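Local coordinates for protein nicotinate phosphoribosyltransferase (Porphyromonas gingivalis, PDB 2IM5) that probably makes nicotinate mononucleotide from nicotinate and phosphoribosyl diphosphate at the expense of ATP, the entry step of nicotinate into NAD biosynthesis, at residues G18-K23 against H213-F218; R27-F32 against Q110-R115. All blocks are in the same frame, centred on the assembly; numbering follows the deposited sequence.

Contact 1: residues G18-K23 against H213-F218; sequences GYAYAK and HEWIQF
Y21 and W215 meet at the middle of a helix-helix packing in which helix 12-24 and helix 213-223 run nearly parallel, their segment axes 28° apart. At a closest approach of 11.4 Å the axes lie far enough apart for large side chains to fill the interface, and an aromatic cluster of Y21, W215 and F218 does so. The Y21 and W215 side chains pass alongside each other, heading opposite ways. CE1 of Y21 comes to 3.7 Å from CE3 of W215, at the indole edge, while the two ring planes stand oblique. CG of W215 is anti to the backbone N (chi1 177°); farther out, the indole CZ3 and CH2 rest against CB of A20, with CZ3 at 3.6 Å from that methyl. F218 completes the cluster in edge-to-face geometry: the Y21 edge is directed at the phenyl face, with ring planes at 77° and centroids 5.7 Å apart. NE1 of W215 is bonded to the carbonyl of A232, which ties the indole to helix 228-240. The carboxylate of E214 is shared: OE2 forms a salt bridge with K14, and OE1 serves both T117 and Y21. At the tip of the phenol, Y21 OH donates at 2.8 Å to the anti lone pair of E214 OE1, an oxygen that lies at the ring edge, near the plane of Y21.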
ATOM      1  N   GLY A  18       1.629  -6.943   8.939  1.00 14.70           N
ATOM      2  CA  GLY A  18       2.347  -8.167   9.254  1.00 13.46           C
ATOM      3  C   GLY A  18       2.243  -8.492  10.734  1.00 12.54           C
ATOM      4  O   GLY A  18       2.067  -9.656  11.102  1.00 15.23           O
ATOM      5  N   TYR A  19       2.354  -7.481  11.591  1.00 10.81           N
ATOM      6  CA  TYR A  19       2.246  -7.715  13.031  1.00 11.51           C
ATOM      7  C   TYR A  19       0.801  -8.021  13.390  1.00 11.68           C
ATOM      8  O   TYR A  19       0.532  -8.870  14.240  1.00 13.67           O
ATOM      9  CB  TYR A  19       2.736  -6.511  13.843  1.00 10.82           C
ATOM     10  CG  TYR A  19       2.420  -6.651  15.317  1.00 11.87           C
ATOM     11  CD1 TYR A  19       2.854  -7.761  16.036  1.00 11.90           C
ATOM     12  CD2 TYR A  19       1.615  -5.718  15.972  1.00 13.94           C
ATOM     13  CE1 TYR A  19       2.483  -7.949  17.365  1.00 12.40           C
ATOM     14  CE2 TYR A  19       1.240  -5.895  17.304  1.00 12.43           C
ATOM     15  CZ  TYR A  19       1.673  -7.012  17.990  1.00 11.09           C
ATOM     16  OH  TYR A  19       1.289  -7.201  19.294  1.00 12.09           O
ATOM     17  N   ALA A  20      -0.135  -7.337  12.741  1.00 11.62           N
ATOM     18  CA  ALA A  20      -1.546  -7.598  13.007  1.00 12.30           C
ATOM     19  C   ALA A  20      -1.845  -9.077  12.726  1.00 12.54           C
ATOM     20  O   ALA A  20      -2.554  -9.721  13.501  1.00 11.35           O
ATOM     21  CB  ALA A  20      -2.432  -6.700  12.152  1.00 10.44           C
ATOM     22  N   TYR A  21      -1.313  -9.613  11.624  1.00 12.57           N
ATOM     23  CA  TYR A  21      -1.535 -11.033  11.310  1.00 14.88           C
ATOM     24  C   TYR A  21      -0.826 -11.921  12.345  1.00 15.60           C
ATOM     25  O   TYR A  21      -1.385 -12.907  12.829  1.00 15.85           O
ATOM     26  CB  TYR A  21      -0.978 -11.412   9.932  1.00 13.16           C
ATOM     27  CG  TYR A  21      -1.685 -10.826   8.734  1.00 13.56           C
ATOM     28  CD1 TYR A  21      -3.072 -10.879   8.617  1.00 11.96           C
ATOM     29  CD2 TYR A  21      -0.955 -10.282   7.680  1.00 11.99           C
ATOM     30  CE1 TYR A  21      -3.717 -10.405   7.468  1.00 16.47           C
ATOM     31  CE2 TYR A  21      -1.583  -9.806   6.529  1.00 15.53           C
ATOM     32  CZ  TYR A  21      -2.960  -9.871   6.426  1.00 16.62           C
ATOM     33  OH  TYR A  21      -3.568  -9.418   5.279  1.00 17.13           O
ATOM     34  N   ALA A  22       0.413 -11.562  12.669  1.00 15.30           N
ATOM     35  CA  ALA A  22       1.211 -12.328  13.619  1.00 15.05           C
ATOM     36  C   ALA A  22       0.553 -12.415  14.994  1.00 14.59           C
ATOM     37  O   ALA A  22       0.676 -13.428  15.692  1.00 14.02           O
ATOM     38  CB  ALA A  22       2.596 -11.716  13.741  1.00 13.12           C
ATOM     39  N   LYS A  23      -0.149 -11.359  15.387  1.00 13.93           N
ATOM     40  CA  LYS A  23      -0.803 -11.354  16.685  1.00 13.19           C
ATOM     41  C   LYS A  23      -2.134 -12.079  16.691  1.00 13.74           C
ATOM     42  O   LYS A  23      -2.359 -12.975  17.503  1.00 13.48           O
ATOM     43  CB  LYS A  23      -1.051  -9.927  17.174  1.00 14.47           C
ATOM     44  CG  LYS A  23      -1.794  -9.902  18.515  1.00 13.87           C
ATOM     45  CD  LYS A  23      -2.220  -8.517  18.950  1.00 13.25           C
ATOM     46  CE  LYS A  23      -2.841  -8.580  20.352  1.00 14.17           C
ATOM     47  NZ  LYS A  23      -3.401  -7.274  20.788  1.00 17.45           N
ATOM     48  N   HIS A 213      -5.752  -2.804   1.816  1.00 18.89           N
ATOM     49  CA  HIS A 213      -6.980  -3.473   1.416  1.00 18.42           C
ATOM     50  C   HIS A 213      -6.946  -4.943   1.817  1.00 17.93           C
ATOM     51  O   HIS A 213      -7.980  -5.499   2.179  1.00 18.19           O
ATOM     52  CB  HIS A 213      -7.177  -3.398  -0.102  1.00 20.36           C
ATOM     53  CG  HIS A 213      -7.530  -2.036  -0.610  1.00 20.82           C
ATOM     54  ND1 HIS A 213      -8.737  -1.427  -0.341  1.00 23.69           N
ATOM     55  CD2 HIS A 213      -6.832  -1.162  -1.372  1.00 22.28           C
ATOM     56  CE1 HIS A 213      -8.768  -0.237  -0.913  1.00 21.84           C
ATOM     57  NE2 HIS A 213      -7.623  -0.051  -1.545  1.00 23.64           N
ATOM     58  N   GLU A 214      -5.767  -5.570   1.753  1.00 17.42           N
ATOM     59  CA  GLU A 214      -5.655  -6.994   2.084  1.00 17.66           C
ATOM     60  C   GLU A 214      -6.174  -7.314   3.485  1.00 17.48           C
ATOM     61  O   GLU A 214      -6.729  -8.390   3.712  1.00 17.39           O
ATOM     62  CB  GLU A 214      -4.205  -7.495   1.939  1.00 17.22           C
ATOM     63  CG  GLU A 214      -3.202  -6.853   2.878  1.00 19.11           C
ATOM     64  CD  GLU A 214      -1.822  -7.509   2.817  1.00 20.90           C
ATOM     65  OE1 GLU A 214      -1.648  -8.615   3.379  1.00 21.77           O
ATOM     66  OE2 GLU A 214      -0.910  -6.919   2.203  1.00 21.53           O
ATOM     67  N   TRP A 215      -5.998  -6.376   4.413  1.00 16.78           N
ATOM     68  CA  TRP A 215      -6.456  -6.567   5.788  1.00 17.24           C
ATOM     69  C   TRP A 215      -7.967  -6.724   5.799  1.00 16.60           C
ATOM     70  O   TRP A 215      -8.490  -7.646   6.416  1.00 17.87           O
ATOM     71  CB  TRP A 215      -6.037  -5.376   6.657  1.00 16.53           C
ATOM     72  CG  TRP A 215      -6.521  -5.432   8.081  1.00 17.06           C
ATOM     73  CD1 TRP A 215      -7.405  -4.574   8.677  1.00 16.12           C
ATOM     74  CD2 TRP A 215      -6.128  -6.375   9.097  1.00 15.80           C
ATOM     75  NE1 TRP A 215      -7.583  -4.921   9.996  1.00 16.71           N
ATOM     76  CE2 TRP A 215      -6.814  -6.020  10.280  1.00 15.81           C
ATOM     77  CE3 TRP A 215      -5.267  -7.480   9.120  1.00 15.47           C
ATOM     78  CZ2 TRP A 215      -6.664  -6.732  11.477  1.00 15.86           C
ATOM     79  CZ3 TRP A 215      -5.117  -8.194  10.312  1.00 18.05           C
ATOM     80  CH2 TRP A 215      -5.815  -7.813  11.475  1.00 17.72           C
ATOM     81  N   ILE A 216      -8.667  -5.840   5.095  1.00 16.54           N
ATOM     82  CA  ILE A 216     -10.127  -5.907   5.027  1.00 16.78           C
ATOM     83  C   ILE A 216     -10.558  -7.139   4.233  1.00 15.93           C
ATOM     84  O   ILE A 216     -11.483  -7.844   4.608  1.00 15.69           O
ATOM     85  CB  ILE A 216     -10.727  -4.672   4.322  1.00 17.20           C
ATOM     86  CG1 ILE A 216     -10.175  -3.382   4.923  1.00 19.19           C
ATOM     87  CG2 ILE A 216     -12.235  -4.701   4.432  1.00 17.58           C
ATOM     88  CD1 ILE A 216     -10.486  -3.198   6.357  1.00 20.57           C
ATOM     89  N   GLN A 217      -9.884  -7.376   3.113  1.00 16.71           N
ATOM     90  CA  GLN A 217     -10.192  -8.511   2.247  1.00 16.09           C
ATOM     91  C   GLN A 217     -10.046  -9.849   2.978  1.00 15.80           C
ATOM     92  O   GLN A 217     -10.824 -10.770   2.765  1.00 15.38           O
ATOM     93  CB  GLN A 217      -9.264  -8.484   1.043  1.00 16.15           C
ATOM     94  CG  GLN A 217      -9.553  -7.367   0.072  1.00 16.86           C
ATOM     95  CD  GLN A 217      -8.580  -7.376  -1.092  1.00 20.43           C
ATOM     96  OE1 GLN A 217      -7.431  -6.957  -0.955  1.00 22.35           O
ATOM     97  NE2 GLN A 217      -9.025  -7.883  -2.236  1.00 21.05           N
ATOM     98  N   PHE A 218      -9.026  -9.954   3.825  1.00 15.75           N
ATOM     99  CA  PHE A 218      -8.817 -11.176   4.588  1.00 15.83           C
ATOM    100  C   PHE A 218     -10.061 -11.395   5.447  1.00 16.74           C
ATOM    101  O   PHE A 218     -10.610 -12.495   5.488  1.00 16.15           O
ATOM    102  CB  PHE A 218      -7.581 -11.046   5.479  1.00 14.51           C
ATOM    103  CG  PHE A 218      -7.402 -12.186   6.438  1.00 16.90           C
ATOM    104  CD1 PHE A 218      -6.994 -13.438   5.983  1.00 15.87           C
ATOM    105  CD2 PHE A 218      -7.657 -12.015   7.801  1.00 15.47           C
ATOM    106  CE1 PHE A 218      -6.841 -14.506   6.871  1.00 16.50           C
ATOM    107  CE2 PHE A 218      -7.508 -13.078   8.696  1.00 16.55           C
ATOM    108  CZ  PHE A 218      -7.099 -14.322   8.234  1.00 17.23           C
TER

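Contact 2: residues R27-F32 against Q110-R115; sequences RAYGEF and QGLLYR
G30 and G111 pair where an antiparallel beta ladder ends and its second strand turns a corner into helix 113-116. Two backbone bonds define the pair: G30 N donates to G111 O at 2.9 Å, and G111 N returns to G30 O at 3.2 Å. On either side of it, Y29 with L112 and E31 with Q110 are non-hydrogen-bonded pairs. The backbone angles of G111 would jam a CB against the preceding carbonyl oxygen, a conformation that suits glycine. G30 also suits its place, since a CB there would press on CD1 of L113.

Beyond the ladder, A28 O takes the amide of L113 at 2.9 Å, the donor lying 40° above the carbonyl plane. L112 is the N-cap residue, and this bond joins the first turn of the helix to the residues just before strand 29-36. The side chain of L112 lies over one face of the Y29 ring in a CH-pi contact, CD2 standing 4.1 Å from the ring centroid and offset toward the rim. L113 points toward the strand: CG is anti to the backbone N (chi1 -173°), and CD1 lies at the edge of the F32 ring, 3.8 Å from CE2.

Further out, strand 347-355 flanks strand 29-36, with backbone bonds from Y29 to K355 and from E31 to W352 and K353. F218 of helix 213-223 packs on A28 and L113. A water bridges A28 to the helix, donating to A28 O at 2.8 Å and accepting from Y114 N at 3.0 Å.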
ATOM      1  N   ARG A  27      -1.842 -18.439  12.412  1.00 16.26           N
ATOM      2  CA  ARG A  27      -1.983 -19.725  11.737  1.00 16.83           C
ATOM      3  C   ARG A  27      -2.541 -19.573  10.325  1.00 16.32           C
ATOM      4  O   ARG A  27      -2.623 -20.544   9.576  1.00 16.35           O
ATOM      5  CB  ARG A  27      -2.909 -20.652  12.528  1.00 17.53           C
ATOM      6  CG  ARG A  27      -2.406 -21.039  13.905  1.00 22.20           C
ATOM      7  CD  ARG A  27      -3.341 -22.060  14.537  1.00 24.56           C
ATOM      8  NE  ARG A  27      -2.692 -22.771  15.637  1.00 30.29           N
ATOM      9  CZ  ARG A  27      -2.578 -22.294  16.870  1.00 30.60           C
ATOM     10  NH1 ARG A  27      -3.078 -21.102  17.164  1.00 32.74           N
ATOM     11  NH2 ARG A  27      -1.949 -23.001  17.801  1.00 32.10           N
ATOM     12  N   ALA A  28      -2.921 -18.354   9.966  1.00 15.36           N
ATOM     13  CA  ALA A  28      -3.498 -18.112   8.655  1.00 14.87           C
ATOM     14  C   ALA A  28      -2.514 -18.300   7.510  1.00 14.81           C
ATOM     15  O   ALA A  28      -1.313 -18.086   7.663  1.00 16.07           O
ATOM     16  CB  ALA A  28      -4.095 -16.708   8.601  1.00 11.58           C
ATOM     17  N   TYR A  29      -3.047 -18.709   6.364  1.00 14.17           N
ATOM     18  CA  TYR A  29      -2.270 -18.898   5.150  1.00 15.42           C
ATOM     19  C   TYR A  29      -2.845 -17.976   4.091  1.00 15.45           C
ATOM     20  O   TYR A  29      -4.013 -17.587   4.142  1.00 12.89           O
ATOM     21  CB  TYR A  29      -2.367 -20.342   4.652  1.00 18.52           C
ATOM     22  CG  TYR A  29      -1.440 -21.297   5.360  1.00 19.54           C
ATOM     23  CD1 TYR A  29      -0.208 -21.636   4.807  1.00 19.24           C
ATOM     24  CD2 TYR A  29      -1.785 -21.845   6.597  1.00 20.57           C
ATOM     25  CE1 TYR A  29       0.661 -22.498   5.466  1.00 19.93           C
ATOM     26  CE2 TYR A  29      -0.924 -22.708   7.264  1.00 20.98           C
ATOM     27  CZ  TYR A  29       0.294 -23.027   6.693  1.00 20.25           C
ATOM     28  OH  TYR A  29       1.153 -23.868   7.352  1.00 24.97           O
ATOM     29  N   GLY A  30      -2.017 -17.618   3.126  1.00 15.18           N
ATOM     30  CA  GLY A  30      -2.494 -16.761   2.060  1.00 16.16           C
ATOM     31  C   GLY A  30      -1.691 -16.984   0.801  1.00 17.23           C
ATOM     32  O   GLY A  30      -0.572 -17.504   0.856  1.00 17.50           O
ATOM     33  N   GLU A  31      -2.278 -16.633  -0.337  1.00 17.34           N
ATOM     34  CA  GLU A  31      -1.582 -16.730  -1.608  1.00 17.97           C
ATOM     35  C   GLU A  31      -1.701 -15.392  -2.318  1.00 19.00           C
ATOM     36  O   GLU A  31      -2.812 -14.915  -2.583  1.00 18.88           O
ATOM     37  CB  GLU A  31      -2.168 -17.801  -2.533  1.00 20.17           C
ATOM     38  CG  GLU A  31      -1.406 -17.831  -3.872  1.00 26.00           C
ATOM     39  CD  GLU A  31      -2.005 -18.770  -4.917  1.00 29.96           C
ATOM     40  OE1 GLU A  31      -3.155 -18.539  -5.361  1.00 31.47           O
ATOM     41  OE2 GLU A  31      -1.315 -19.740  -5.296  1.00 30.26           O
ATOM     42  N   PHE A  32      -0.555 -14.789  -2.614  1.00 16.86           N
ATOM     43  CA  PHE A  32      -0.518 -13.524  -3.322  1.00 19.16           C
ATOM     44  C   PHE A  32      -0.220 -13.828  -4.788  1.00 19.66           C
ATOM     45  O   PHE A  32       0.607 -14.694  -5.098  1.00 19.87           O
ATOM     46  CB  PHE A  32       0.578 -12.623  -2.744  1.00 18.47           C
ATOM     47  CG  PHE A  32       0.192 -11.944  -1.455  1.00 21.09           C
ATOM     48  CD1 PHE A  32      -0.271 -10.625  -1.457  1.00 22.08           C
ATOM     49  CD2 PHE A  32       0.262 -12.626  -0.245  1.00 19.49           C
ATOM     50  CE1 PHE A  32      -0.658 -10.000  -0.271  1.00 21.46           C
ATOM     51  CE2 PHE A  32      -0.125 -12.011   0.946  1.00 21.77           C
ATOM     52  CZ  PHE A  32      -0.585 -10.693   0.931  1.00 22.04           C
ATOM     53  N   GLN A 110       3.041 -18.100  -1.587  1.00 20.51           N
ATOM     54  CA  GLN A 110       2.071 -18.790  -0.755  1.00 19.19           C
ATOM     55  C   GLN A 110       2.729 -19.336   0.503  1.00 15.93           C
ATOM     56  O   GLN A 110       3.848 -19.829   0.460  1.00 15.87           O
ATOM     57  CB  GLN A 110       1.419 -19.930  -1.538  1.00 20.93           C
ATOM     58  CG  GLN A 110       0.283 -20.583  -0.797  1.00 25.57           C
ATOM     59  CD  GLN A 110      -0.374 -21.700  -1.583  1.00 30.44           C
ATOM     60  OE1 GLN A 110      -0.873 -21.491  -2.697  1.00 33.90           O
ATOM     61  NE2 GLN A 110      -0.386 -22.897  -1.004  1.00 28.53           N
ATOM     62  N   GLY A 111       2.018 -19.233   1.617  1.00 14.58           N
ATOM     63  CA  GLY A 111       2.526 -19.701   2.893  1.00 14.11           C
ATOM     64  C   GLY A 111       1.795 -18.996   4.030  1.00 14.79           C
ATOM     65  O   GLY A 111       0.700 -18.472   3.842  1.00 14.55           O
ATOM     66  N   LEU A 112       2.384 -18.988   5.219  1.00 14.76           N
ATOM     67  CA  LEU A 112       1.758 -18.325   6.355  1.00 14.00           C
ATOM     68  C   LEU A 112       1.592 -16.855   5.990  1.00 15.02           C
ATOM     69  O   LEU A 112       2.529 -16.206   5.520  1.00 16.52           O
ATOM     70  CB  LEU A 112       2.629 -18.490   7.599  1.00 14.11           C
ATOM     71  CG  LEU A 112       2.676 -19.943   8.109  1.00 16.81           C
ATOM     72  CD1 LEU A 112       3.951 -20.188   8.878  1.00 14.84           C
ATOM     73  CD2 LEU A 112       1.444 -20.232   8.982  1.00 14.32           C
ATOM     74  N   LEU A 113       0.390 -16.334   6.194  1.00 13.64           N
ATOM     75  CA  LEU A 113       0.085 -14.956   5.842  1.00 13.74           C
ATOM     76  C   LEU A 113       1.001 -13.892   6.460  1.00 15.31           C
ATOM     77  O   LEU A 113       1.428 -12.965   5.756  1.00 14.17           O
ATOM     78  CB  LEU A 113      -1.384 -14.664   6.164  1.00 13.19           C
ATOM     79  CG  LEU A 113      -2.008 -13.325   5.736  1.00 13.85           C
ATOM     80  CD1 LEU A 113      -1.624 -12.968   4.308  1.00 13.07           C
ATOM     81  CD2 LEU A 113      -3.532 -13.433   5.843  1.00 11.99           C
ATOM     82  N   TYR A 114       1.322 -14.013   7.748  1.00 13.87           N
ATOM     83  CA  TYR A 114       2.183 -13.017   8.369  1.00 15.47           C
ATOM     84  C   TYR A 114       3.561 -13.009   7.712  1.00 17.52           C
ATOM     85  O   TYR A 114       4.260 -11.999   7.735  1.00 19.39           O
ATOM     86  CB  TYR A 114       2.294 -13.240   9.890  1.00 13.15           C
ATOM     87  CG  TYR A 114       3.100 -14.437  10.326  1.00 14.51           C
ATOM     88  CD1 TYR A 114       4.491 -14.357  10.477  1.00 14.48           C
ATOM     89  CD2 TYR A 114       2.478 -15.657  10.582  1.00 14.39           C
ATOM     90  CE1 TYR A 114       5.243 -15.472  10.867  1.00 14.02           C
ATOM     91  CE2 TYR A 114       3.216 -16.774  10.975  1.00 16.19           C
ATOM     92  CZ  TYR A 114       4.596 -16.675  11.115  1.00 15.16           C
ATOM     93  OH  TYR A 114       5.309 -17.778  11.506  1.00 17.81           O
ATOM     94  N   ARG A 115       3.942 -14.132   7.108  1.00 17.63           N
ATOM     95  CA  ARG A 115       5.226 -14.216   6.429  1.00 16.87           C
ATOM     96  C   ARG A 115       5.158 -13.721   4.983  1.00 17.45           C
ATOM     97  O   ARG A 115       5.871 -12.791   4.612  1.00 17.83           O
ATOM     98  CB  ARG A 115       5.745 -15.654   6.406  1.00 17.16           C
ATOM     99  CG  ARG A 115       6.180 -16.227   7.746  1.00 19.42           C
ATOM    100  CD  ARG A 115       6.866 -17.568   7.519  1.00 18.71           C
ATOM    101  NE  ARG A 115       8.063 -17.397   6.702  1.00 20.24           N
ATOM    102  CZ  ARG A 115       9.245 -17.014   7.178  1.00 22.11           C
ATOM    103  NH1 ARG A 115       9.401 -16.778   8.473  1.00 21.95           N
ATOM    104  NH2 ARG A 115      10.260 -16.820   6.350  1.00 22.36           N
TER
HETATM  105  O   HOH W   1      -0.522 -15.898   9.223  1.00 20.69           O

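Overall arrangement
The two contacts lie about 10 Å apart between centres, on the same side of the chain's centre, and they touch. Helix 12-24 leads directly into strand 29-36, so contact 1 and contact 2 use consecutive elements; residues 110-115 follow, and 213-218 come last, nesting contact 2 inside the loop closed by contact 1. L113 is one shared piece: its CD2 lies 3.4 Å from CE1 of Y21 and 3.5 Å from CD1 of F218. Contact 2 stays within the N-terminal region and its antiparallel strands, whereas contact 1 joins that region to the later, TIM-barrel-related part of the enzyme, so the two contacts pack against each other across these regions.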